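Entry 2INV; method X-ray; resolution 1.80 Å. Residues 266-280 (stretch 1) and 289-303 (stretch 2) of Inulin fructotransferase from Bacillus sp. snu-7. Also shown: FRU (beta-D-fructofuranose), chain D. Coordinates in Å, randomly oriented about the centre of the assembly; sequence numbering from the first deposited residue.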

ATOM      1  N   SER A 266     -11.708  -9.188  -3.303  1.00 10.50           N
ATOM      2  CA  SER A 266     -11.300  -8.297  -4.379  1.00 11.88           C
ATOM      3  C   SER A 266      -9.824  -8.407  -4.714  1.00 12.02           C
ATOM      4  O   SER A 266      -8.963  -8.328  -3.828  1.00 12.19           O
ATOM      5  N   VAL A 267      -9.540  -8.588  -6.001  1.00 12.21           N
ATOM      6  CA  VAL A 267      -8.171  -8.684  -6.479  1.00 12.03           C
ATOM      7  C   VAL A 267      -8.018  -7.558  -7.496  1.00 12.43           C
ATOM      8  O   VAL A 267      -8.412  -7.688  -8.661  1.00 13.25           O
ATOM      9  N   THR A 268      -7.433  -6.457  -7.032  1.00 12.50           N
ATOM     10  CA  THR A 268      -7.276  -5.258  -7.835  1.00 12.36           C
ATOM     11  C   THR A 268      -5.901  -4.596  -7.774  1.00 12.16           C
ATOM     12  O   THR A 268      -5.212  -4.661  -6.755  1.00 11.34           O
ATOM     13  N   SER A 269      -5.521  -3.945  -8.871  1.00 11.51           N
ATOM     14  CA  SER A 269      -4.258  -3.213  -8.940  1.00 11.80           C
ATOM     15  C   SER A 269      -3.037  -4.084  -8.648  1.00 11.80           C
ATOM     16  O   SER A 269      -2.193  -3.727  -7.830  1.00 12.42           O
ATOM     17  N   ASN A 270      -2.941  -5.224  -9.321  1.00 12.15           N
ATOM     18  CA  ASN A 270      -1.820  -6.131  -9.127  1.00 11.52           C
ATOM     19  C   ASN A 270      -1.088  -6.403 -10.427  1.00 10.99           C
ATOM     20  O   ASN A 270      -1.625  -6.205 -11.514  1.00 11.56           O
ATOM     21  N   ARG A 271       0.146  -6.873 -10.291  1.00 10.27           N
ATOM     22  CA  ARG A 271       0.982  -7.230 -11.426  1.00 10.33           C
ATOM     23  C   ARG A 271       1.170  -8.732 -11.374  1.00 11.20           C
ATOM     24  O   ARG A 271       1.767  -9.248 -10.436  1.00 11.82           O
ATOM     25  N   LEU A 272       0.632  -9.433 -12.366  1.00 11.22           N
ATOM     26  CA  LEU A 272       0.749 -10.878 -12.413  1.00 10.84           C
ATOM     27  C   LEU A 272       1.557 -11.358 -13.612  1.00 11.67           C
ATOM     28  O   LEU A 272       1.285 -10.984 -14.747  1.00 11.50           O
ATOM     29  N   GLN A 273       2.555 -12.193 -13.346  1.00 11.48           N
ATOM     30  CA  GLN A 273       3.401 -12.764 -14.396  1.00 12.78           C
ATOM     31  C   GLN A 273       3.592 -14.254 -14.144  1.00 12.40           C
ATOM     32  O   GLN A 273       4.156 -14.643 -13.122  1.00 12.99           O
ATOM     33  N   GLY A 274       3.115 -15.076 -15.072  1.00 11.83           N
ATOM     34  CA  GLY A 274       3.255 -16.509 -14.917  1.00 12.30           C
ATOM     35  C   GLY A 274       3.767 -17.185 -16.173  1.00 11.82           C
ATOM     36  O   GLY A 274       3.774 -16.597 -17.249  1.00 12.52           O
ATOM     37  N   PHE A 275       4.198 -18.433 -16.033  1.00 12.40           N
ATOM     38  CA  PHE A 275       4.698 -19.213 -17.168  1.00 12.93           C
ATOM     39  C   PHE A 275       3.749 -20.354 -17.471  1.00 13.04           C
ATOM     40  O   PHE A 275       4.028 -21.187 -18.331  1.00 13.93           O
ATOM     41  N   TYR A 276       2.637 -20.410 -16.751  1.00 13.32           N
ATOM     42  CA  TYR A 276       1.687 -21.488 -16.952  1.00 13.17           C
ATOM     43  C   TYR A 276       0.231 -21.090 -16.898  1.00 13.02           C
ATOM     44  O   TYR A 276      -0.132 -20.005 -16.445  1.00 13.35           O
ATOM     45  N   PRO A 277      -0.624 -21.991 -17.389  1.00 13.99           N
ATOM     46  CA  PRO A 277      -2.079 -21.867 -17.430  1.00 13.83           C
ATOM     47  C   PRO A 277      -2.610 -21.690 -16.005  1.00 13.33           C
ATOM     48  O   PRO A 277      -1.985 -22.138 -15.046  1.00 14.62           O
ATOM     49  N   GLY A 278      -3.748 -21.017 -15.881  1.00 12.11           N
ATOM     50  CA  GLY A 278      -4.359 -20.801 -14.579  1.00 12.77           C
ATOM     51  C   GLY A 278      -3.571 -19.999 -13.550  1.00 12.80           C
ATOM     52  O   GLY A 278      -3.359 -20.456 -12.425  1.00 11.55           O
HETATM   53  N   MSE A 279      -3.161 -18.788 -13.916  1.00 12.32           N
HETATM   54  CA  MSE A 279      -2.407 -17.915 -13.014  1.00 13.55           C
HETATM   55  C   MSE A 279      -3.342 -17.350 -11.945  1.00 13.44           C
HETATM   56  O   MSE A 279      -2.944 -17.143 -10.793  1.00 13.34           O
ATOM     57  N   LEU A 280      -4.590 -17.120 -12.340  1.00 13.55           N
ATOM     58  CA  LEU A 280      -5.613 -16.565 -11.460  1.00 12.41           C
ATOM     59  C   LEU A 280      -6.764 -17.570 -11.450  1.00 13.27           C
ATOM     60  O   LEU A 280      -7.459 -17.732 -12.455  1.00 12.78           O
ATOM     61  N   ASN A 289     -16.992 -11.885  -6.591  1.00 10.74           N
ATOM     62  CA  ASN A 289     -15.656 -11.329  -6.432  1.00 10.11           C
ATOM     63  C   ASN A 289     -15.291 -10.362  -7.546  1.00 10.38           C
ATOM     64  O   ASN A 289     -15.747 -10.493  -8.688  1.00 10.54           O
ATOM     65  N   LEU A 290     -14.470  -9.381  -7.186  1.00  9.52           N
ATOM     66  CA  LEU A 290     -14.019  -8.360  -8.113  1.00 10.74           C
ATOM     67  C   LEU A 290     -12.558  -8.558  -8.498  1.00 10.12           C
ATOM     68  O   LEU A 290     -11.667  -8.527  -7.641  1.00 12.00           O
ATOM     69  N   ILE A 291     -12.332  -8.786  -9.789  1.00 10.63           N
ATOM     70  CA  ILE A 291     -10.990  -8.981 -10.331  1.00 11.74           C
ATOM     71  C   ILE A 291     -10.874  -7.873 -11.358  1.00 11.24           C
ATOM     72  O   ILE A 291     -11.368  -8.004 -12.476  1.00 10.76           O
ATOM     73  N   THR A 292     -10.211  -6.786 -10.988  1.00 11.46           N
ATOM     74  CA  THR A 292     -10.117  -5.661 -11.895  1.00 11.34           C
ATOM     75  C   THR A 292      -8.817  -4.882 -11.793  1.00 10.93           C
ATOM     76  O   THR A 292      -8.115  -4.958 -10.785  1.00  9.18           O
ATOM     77  N   ALA A 293      -8.514  -4.126 -12.846  1.00 10.87           N
ATOM     78  CA  ALA A 293      -7.311  -3.300 -12.889  1.00 10.76           C
ATOM     79  C   ALA A 293      -6.013  -4.070 -12.631  1.00 10.96           C
ATOM     80  O   ALA A 293      -5.100  -3.555 -11.980  1.00 10.28           O
ATOM     81  N   ASN A 294      -5.924  -5.288 -13.156  1.00 10.75           N
ATOM     82  CA  ASN A 294      -4.727  -6.109 -12.975  1.00 10.90           C
ATOM     83  C   ASN A 294      -4.023  -6.327 -14.306  1.00 11.07           C
ATOM     84  O   ASN A 294      -4.666  -6.391 -15.357  1.00 10.39           O
ATOM     85  N   HIS A 295      -2.701  -6.440 -14.267  1.00 12.04           N
ATOM     86  CA  HIS A 295      -1.955  -6.717 -15.486  1.00 12.22           C
ATOM     87  C   HIS A 295      -1.623  -8.192 -15.431  1.00 11.95           C
ATOM     88  O   HIS A 295      -0.908  -8.651 -14.539  1.00 12.10           O
ATOM     89  N   ILE A 296      -2.153  -8.931 -16.393  1.00 11.41           N
ATOM     90  CA  ILE A 296      -1.967 -10.370 -16.443  1.00 12.94           C
ATOM     91  C   ILE A 296      -1.147 -10.789 -17.654  1.00 12.83           C
ATOM     92  O   ILE A 296      -1.621 -10.765 -18.786  1.00 13.12           O
ATOM     93  N   ARG A 297       0.100 -11.163 -17.396  1.00 12.46           N
ATOM     94  CA  ARG A 297       1.023 -11.567 -18.440  1.00 13.00           C
ATOM     95  C   ARG A 297       1.426 -13.026 -18.357  1.00 12.86           C
ATOM     96  O   ARG A 297       2.030 -13.480 -17.383  1.00 12.55           O
ATOM     97  N   ARG A 298       1.080 -13.750 -19.412  1.00 12.88           N
ATOM     98  CA  ARG A 298       1.396 -15.159 -19.521  1.00 12.64           C
ATOM     99  C   ARG A 298       2.473 -15.297 -20.589  1.00 13.13           C
ATOM    100  O   ARG A 298       2.379 -14.672 -21.655  1.00 12.81           O
ATOM    101  N   THR A 299       3.505 -16.083 -20.302  1.00 13.98           N
ATOM    102  CA  THR A 299       4.565 -16.284 -21.279  1.00 14.68           C
ATOM    103  C   THR A 299       5.256 -17.595 -20.947  1.00 15.08           C
ATOM    104  O   THR A 299       4.808 -18.339 -20.067  1.00 13.75           O
ATOM    105  N   ASN A 300       6.342 -17.887 -21.646  1.00 15.75           N
ATOM    106  CA  ASN A 300       7.047 -19.139 -21.417  1.00 16.75           C
ATOM    107  C   ASN A 300       8.213 -18.961 -20.448  1.00 17.96           C
ATOM    108  O   ASN A 300       8.864 -17.913 -20.414  1.00 17.73           O
ATOM    109  N   GLU A 301       8.467 -20.001 -19.662  1.00 18.06           N
ATOM    110  CA  GLU A 301       9.550 -20.011 -18.684  1.00 19.64           C
ATOM    111  C   GLU A 301      10.819 -19.449 -19.323  1.00 20.79           C
ATOM    112  O   GLU A 301      11.276 -19.941 -20.355  1.00 20.72           O
ATOM    113  N   GLY A 302      11.402 -18.432 -18.698  1.00 22.30           N
ATOM    114  CA  GLY A 302      12.592 -17.811 -19.254  1.00 23.99           C
ATOM    115  C   GLY A 302      13.944 -18.196 -18.677  1.00 24.58           C
ATOM    116  O   GLY A 302      14.973 -17.897 -19.300  1.00 25.96           O
ATOM    117  N   TYR A 303      13.962 -18.867 -17.526  1.00 24.37           N
ATOM    118  CA  TYR A 303      15.228 -19.275 -16.913  1.00 23.87           C
ATOM    119  C   TYR A 303      15.455 -20.766 -17.181  1.00 23.67           C
ATOM    120  O   TYR A 303      14.781 -21.621 -16.612  1.00 23.67           O
TER

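Each stretch supplies two short strands, 266-268 and 271-274 facing 290-292 and 295-299, paired in parallel. Bridged residues are 24 apart in sequence. Asn289 makes no contact across. Leu290 (chi1 t, chi2 p) lies on the same sheet face as Ser266 and Thr268; its CD2 is 3.9 Å from Ser266 OG. Its backbone O accepts from Val267 N at 2.7 Å.

Ile291 turns to the other face with Val267 (chi1 t). Its m, m rotamer places CD1 3.7 Å from Val267 CB. Its CG2 lies 3.6 Å from Leu280 CD1, so Ile291 touches two apolar side chains. Thr292 (t) returns to the face of Thr268 (m), with CG2 3.5 Å from Thr268 OG1. Ala293 points toward stretch 1, and its CB packs 3.8 Å from Thr268 CG2. Water 1 donates to Ala293 O at 2.9 Å and to Asn270 O at 2.8 Å, bridging the turns.

Asn294 (m) points sideways at CB, but its amide reaches stretch 1. ND2 donates to Val267 O at 2.7 Å, nearly straight. OD1 accepts from Asn270 N at 3.0 Å and from Asn270 ND2 at 3.1 Å. Asn270 is also m, and the two amides are joined by the ND2 to OD1 hydrogen bond.

His295 (t) pairs with Arg271, but its ring leads away. Its ND1 is 2.8 Å from water 2, which donates to Leu272 O at 2.7 Å. Ile296 (m, t) shares a face with Leu272 (m, p), though its side chain comes no nearer than 4.7 Å to stretch 1.

Arg297 has an off-well chi1 of 144°. Its CG meets Gln273 CG at 3.8 Å, and its NE donates to water 3 at 3.1 Å; that water also lies 3.1 Å from Gln273 OE1.

Arg298 (chi1 t, chi2 p) brings its end closer to stretch 1. Pro277 CD lies over one face of the guanidinium, 3.6 Å from Arg298 NH1. NH2 is 3.1 Å from Phe275 O, while NE donates to Thr299 O at 2.9 Å. Arg298 CB also touches CE of selenomethionine Met279 at 3.2 Å. Thr299 (t) sets CG2 3.8 Å from Phe275 CD1.

Asn300 (p) points away. Glu301 (t, p) lays its CA over the Phe275 ring, 3.3 Å from the centroid, a CH-pi contact. Water 5 links Glu301 OE1 and Tyr276 OH, 2.7 Å from each. Gly302 N is 3.5 Å from Phe275 CZ. Tyr303 does not reach stretch 1; its CD2 is 3.8 Å from fructose O1, and Phe275 CZ is 3.6 Å from fructose O6.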

ATOM      1  CB  SER A 266     -11.638  -6.847  -4.016  1.00 12.14           C
ATOM      2  OG  SER A 266     -11.130  -5.952  -4.984  1.00 14.62           O
ATOM      3  CB  VAL A 267      -7.920 -10.056  -7.119  1.00 11.92           C
ATOM      4  CG1 VAL A 267      -6.512 -10.136  -7.672  1.00 11.42           C
ATOM      5  CG2 VAL A 267      -8.130 -11.146  -6.071  1.00 10.72           C
ATOM      6  CB  THR A 268      -8.296  -4.210  -7.366  1.00 14.16           C
ATOM      7  OG1 THR A 268      -9.588  -4.819  -7.247  1.00 17.83           O
ATOM      8  CG2 THR A 268      -8.345  -3.042  -8.334  1.00 14.39           C
ATOM      9  CB  SER A 269      -4.296  -2.048  -7.947  1.00 10.45           C
ATOM     10  OG  SER A 269      -5.422  -1.226  -8.185  1.00 14.39           O
ATOM     11  CB  ASN A 270      -2.298  -7.470  -8.547  1.00 11.41           C
ATOM     12  CG  ASN A 270      -2.900  -7.328  -7.167  1.00 12.11           C
ATOM     13  OD1 ASN A 270      -2.192  -7.128  -6.177  1.00 11.51           O
ATOM     14  ND2 ASN A 270      -4.221  -7.431  -7.093  1.00 10.96           N
ATOM     15  CB  ARG A 271       2.338  -6.522 -11.339  1.00 10.05           C
ATOM     16  CG  ARG A 271       3.259  -6.771 -12.555  1.00 11.56           C
ATOM     17  CD  ARG A 271       4.068  -8.054 -12.426  1.00 11.31           C
ATOM     18  NE  ARG A 271       4.866  -8.318 -13.623  1.00 11.72           N
ATOM     19  CZ  ARG A 271       6.148  -8.677 -13.603  1.00 13.06           C
ATOM     20  NH1 ARG A 271       6.788  -8.813 -12.446  1.00 13.19           N
ATOM     21  NH2 ARG A 271       6.795  -8.905 -14.740  1.00 10.66           N
ATOM     22  CB  LEU A 272      -0.639 -11.539 -12.438  1.00 10.95           C
ATOM     23  CG  LEU A 272      -1.375 -11.700 -11.101  1.00 11.11           C
ATOM     24  CD1 LEU A 272      -1.636 -10.337 -10.470  1.00 11.11           C
ATOM     25  CD2 LEU A 272      -2.685 -12.441 -11.334  1.00 13.69           C
ATOM     26  CB  GLN A 273       4.773 -12.082 -14.435  1.00 12.45           C
ATOM     27  CG  GLN A 273       5.582 -12.431 -15.690  1.00 12.99           C
ATOM     28  CD  GLN A 273       7.043 -12.045 -15.613  1.00 14.10           C
ATOM     29  OE1 GLN A 273       7.680 -11.778 -16.640  1.00 17.39           O
ATOM     30  NE2 GLN A 273       7.592 -12.032 -14.400  1.00 14.56           N
ATOM     31  CB  PHE A 275       6.057 -19.854 -16.874  1.00 12.79           C
ATOM     32  CG  PHE A 275       7.170 -18.881 -16.602  1.00 13.86           C
ATOM     33  CD1 PHE A 275       7.308 -17.715 -17.343  1.00 14.75           C
ATOM     34  CD2 PHE A 275       8.142 -19.185 -15.652  1.00 14.42           C
ATOM     35  CE1 PHE A 275       8.405 -16.873 -17.144  1.00 14.40           C
ATOM     36  CE2 PHE A 275       9.232 -18.359 -15.448  1.00 14.45           C
ATOM     37  CZ  PHE A 275       9.368 -17.202 -16.193  1.00 14.59           C
ATOM     38  CB  TYR A 276       1.850 -22.581 -15.887  1.00 12.93           C
ATOM     39  CG  TYR A 276       3.241 -22.793 -15.365  1.00 12.76           C
ATOM     40  CD1 TYR A 276       4.250 -23.291 -16.189  1.00 13.88           C
ATOM     41  CD2 TYR A 276       3.542 -22.538 -14.029  1.00 12.33           C
ATOM     42  CE1 TYR A 276       5.517 -23.539 -15.686  1.00 13.74           C
ATOM     43  CE2 TYR A 276       4.808 -22.777 -13.522  1.00 14.13           C
ATOM     44  CZ  TYR A 276       5.791 -23.279 -14.354  1.00 13.83           C
ATOM     45  OH  TYR A 276       7.051 -23.520 -13.856  1.00 15.31           O
ATOM     46  CB  PRO A 277      -2.495 -23.199 -18.036  1.00 15.20           C
ATOM     47  CG  PRO A 277      -1.457 -23.396 -19.081  1.00 14.97           C
ATOM     48  CD  PRO A 277      -0.161 -22.952 -18.415  1.00 13.74           C
HETATM   49  CB  MSE A 279      -1.763 -16.763 -13.810  1.00 14.46           C
HETATM   50  CG  MSE A 279      -0.490 -17.148 -14.530  1.00 14.29           C
HETATM   51 SE   MSE A 279      -0.102 -16.096 -16.099  1.00 15.94          SE
HETATM   52  CE  MSE A 279      -1.425 -16.802 -17.320  1.00 20.18           C
ATOM     53  CB  LEU A 280      -6.105 -15.224 -12.022  1.00 13.17           C
ATOM     54  CG  LEU A 280      -6.617 -14.316 -10.726  1.00 14.03           C
ATOM     55  CD1 LEU A 280      -6.529 -12.873 -11.174  1.00 14.23           C
ATOM     56  CD2 LEU A 280      -7.965 -14.832 -10.372  1.00 13.06           C
ATOM     57  CB  ASN A 289     -14.628 -12.457  -6.364  1.00  9.90           C
ATOM     58  CG  ASN A 289     -14.943 -13.450  -5.269  1.00 10.67           C
ATOM     59  OD1 ASN A 289     -14.715 -13.185  -4.089  1.00  9.67           O
ATOM     60  ND2 ASN A 289     -15.492 -14.596  -5.652  1.00  8.87           N
ATOM     61  CB  LEU A 290     -14.218  -6.988  -7.476  1.00  8.98           C
ATOM     62  CG  LEU A 290     -13.760  -5.741  -8.234  1.00  7.94           C
ATOM     63  CD1 LEU A 290     -14.555  -5.578  -9.517  1.00  8.65           C
ATOM     64  CD2 LEU A 290     -13.937  -4.526  -7.334  1.00  9.91           C
ATOM     65  CB  ILE A 291     -10.871 -10.331 -11.034  1.00 12.30           C
ATOM     66  CG1 ILE A 291     -11.493 -11.417 -10.152  1.00 13.55           C
ATOM     67  CG2 ILE A 291      -9.406 -10.640 -11.320  1.00 13.77           C
ATOM     68  CD1 ILE A 291     -10.741 -11.672  -8.884  1.00 15.73           C
ATOM     69  CB  THR A 292     -11.302  -4.719 -11.624  1.00 12.10           C
ATOM     70  OG1 THR A 292     -11.421  -3.756 -12.674  1.00 12.73           O
ATOM     71  CG2 THR A 292     -11.110  -3.998 -10.292  1.00 12.09           C
ATOM     72  CB  ALA A 293      -7.439  -2.164 -11.884  1.00  9.50           C
ATOM     73  CB  ASN A 294      -5.092  -7.490 -12.418  1.00 11.26           C
ATOM     74  CG  ASN A 294      -5.744  -7.423 -11.056  1.00 10.85           C
ATOM     75  OD1 ASN A 294      -5.098  -7.115 -10.051  1.00 11.14           O
ATOM     76  ND2 ASN A 294      -7.043  -7.698 -11.017  1.00 10.83           N
ATOM     77  CB  HIS A 295      -0.665  -5.913 -15.581  1.00 12.45           C
ATOM     78  CG  HIS A 295      -0.052  -5.934 -16.946  1.00 13.60           C
ATOM     79  ND1 HIS A 295       0.569  -7.048 -17.470  1.00 12.75           N
ATOM     80  CD2 HIS A 295       0.101  -4.952 -17.864  1.00 13.73           C
ATOM     81  CE1 HIS A 295       1.087  -6.748 -18.648  1.00 13.42           C
ATOM     82  NE2 HIS A 295       0.817  -5.481 -18.909  1.00 13.48           N
ATOM     83  CB  ILE A 296      -3.348 -11.040 -16.448  1.00 13.20           C
ATOM     84  CG1 ILE A 296      -4.184 -10.419 -15.322  1.00 14.92           C
ATOM     85  CG2 ILE A 296      -3.223 -12.541 -16.265  1.00 14.32           C
ATOM     86  CD1 ILE A 296      -5.656 -10.699 -15.398  1.00 13.11           C
ATOM     87  CB  ARG A 297       2.266 -10.666 -18.414  1.00 15.23           C
ATOM     88  CG  ARG A 297       3.580 -11.364 -18.758  1.00 19.10           C
ATOM     89  CD  ARG A 297       3.580 -11.893 -20.167  1.00 19.21           C
ATOM     90  NE  ARG A 297       4.756 -11.458 -20.913  1.00 18.33           N
ATOM     91  CZ  ARG A 297       4.770 -11.263 -22.228  1.00 17.92           C
ATOM     92  NH1 ARG A 297       3.667 -11.465 -22.946  1.00 19.32           N
ATOM     93  NH2 ARG A 297       5.884 -10.853 -22.828  1.00 16.16           N
ATOM     94  CB  ARG A 298       0.146 -15.937 -19.935  1.00 11.96           C
ATOM     95  CG  ARG A 298       0.403 -17.357 -20.412  1.00 14.23           C
ATOM     96  CD  ARG A 298       1.025 -18.202 -19.320  1.00 14.89           C
ATOM     97  NE  ARG A 298       1.990 -19.145 -19.866  1.00 16.89           N
ATOM     98  CZ  ARG A 298       1.679 -20.197 -20.616  1.00 16.52           C
ATOM     99  NH1 ARG A 298       0.415 -20.460 -20.917  1.00 17.12           N
ATOM    100  NH2 ARG A 298       2.643 -20.985 -21.070  1.00 16.17           N
ATOM    101  CB  THR A 299       5.583 -15.112 -21.278  1.00 15.42           C
ATOM    102  OG1 THR A 299       6.410 -15.194 -22.448  1.00 15.51           O
ATOM    103  CG2 THR A 299       6.456 -15.159 -20.037  1.00 16.45           C
ATOM    104  CB  ASN A 300       7.554 -19.707 -22.744  1.00 17.40           C
ATOM    105  CG  ASN A 300       8.354 -18.703 -23.535  1.00 17.50           C
ATOM    106  OD1 ASN A 300       7.879 -17.601 -23.823  1.00 17.42           O
ATOM    107  ND2 ASN A 300       9.569 -19.082 -23.907  1.00 18.89           N
ATOM    108  CB  GLU A 301       9.800 -21.443 -18.215  1.00 19.14           C
ATOM    109  CG  GLU A 301      11.099 -21.636 -17.452  1.00 19.26           C
ATOM    110  CD  GLU A 301      11.139 -20.859 -16.158  1.00 19.78           C
ATOM    111  OE1 GLU A 301      10.414 -21.237 -15.213  1.00 18.86           O
ATOM    112  OE2 GLU A 301      11.894 -19.866 -16.083  1.00 18.71           O
ATOM    113  CB  TYR A 303      15.170 -18.968 -15.419  1.00 23.95           C
ATOM    114  CG  TYR A 303      16.461 -19.104 -14.639  1.00 23.64           C
ATOM    115  CD1 TYR A 303      17.655 -18.532 -15.085  1.00 23.99           C
ATOM    116  CD2 TYR A 303      16.466 -19.745 -13.397  1.00 23.43           C
ATOM    117  CE1 TYR A 303      18.823 -18.595 -14.306  1.00 23.09           C
ATOM    118  CE2 TYR A 303      17.618 -19.805 -12.615  1.00 21.96           C
ATOM    119  CZ  TYR A 303      18.790 -19.230 -13.073  1.00 23.03           C
ATOM    120  OH  TYR A 303      19.913 -19.283 -12.281  1.00 20.19           O
TER
HETATM  121  C1  FRU D   2      15.178 -17.415 -10.590  1.00 25.78           C
HETATM  122  C2  FRU D   2      13.977 -16.381 -10.488  1.00 25.18           C
HETATM  123  C3  FRU D   2      13.148 -16.501  -9.177  1.00 24.41           C
HETATM  124  C4  FRU D   2      11.696 -16.165  -9.582  1.00 23.81           C
HETATM  125  C5  FRU D   2      11.671 -16.599 -11.018  1.00 23.70           C
HETATM  126  C6  FRU D   2      11.026 -15.484 -11.854  1.00 23.40           C
HETATM  127  O1  FRU D   2      14.791 -18.737 -10.131  1.00 25.60           O
HETATM  128  O3  FRU D   2      13.406 -16.124  -7.847  1.00 24.53           O
HETATM  129  O4  FRU D   2      10.736 -16.781  -8.742  1.00 22.82           O
HETATM  130  O5  FRU D   2      13.053 -16.902 -11.423  1.00 24.61           O
HETATM  131  O6  FRU D   2      10.556 -16.080 -12.994  1.00 23.25           O
HETATM  132  O   HOH W   1      -2.230  -3.506 -12.017  1.00 14.13           O
HETATM  133  O   HOH W   2       1.720  -8.346 -15.320  1.00 17.77           O
HETATM  134  O   HOH W   3       7.647 -11.158 -19.728  1.00 15.93           O
HETATM  135  O   HOH W   4       6.647 -22.085 -19.450  1.00 20.62           O
HETATM  136  O   HOH W   5       9.062 -23.548 -15.613  1.00 20.41           O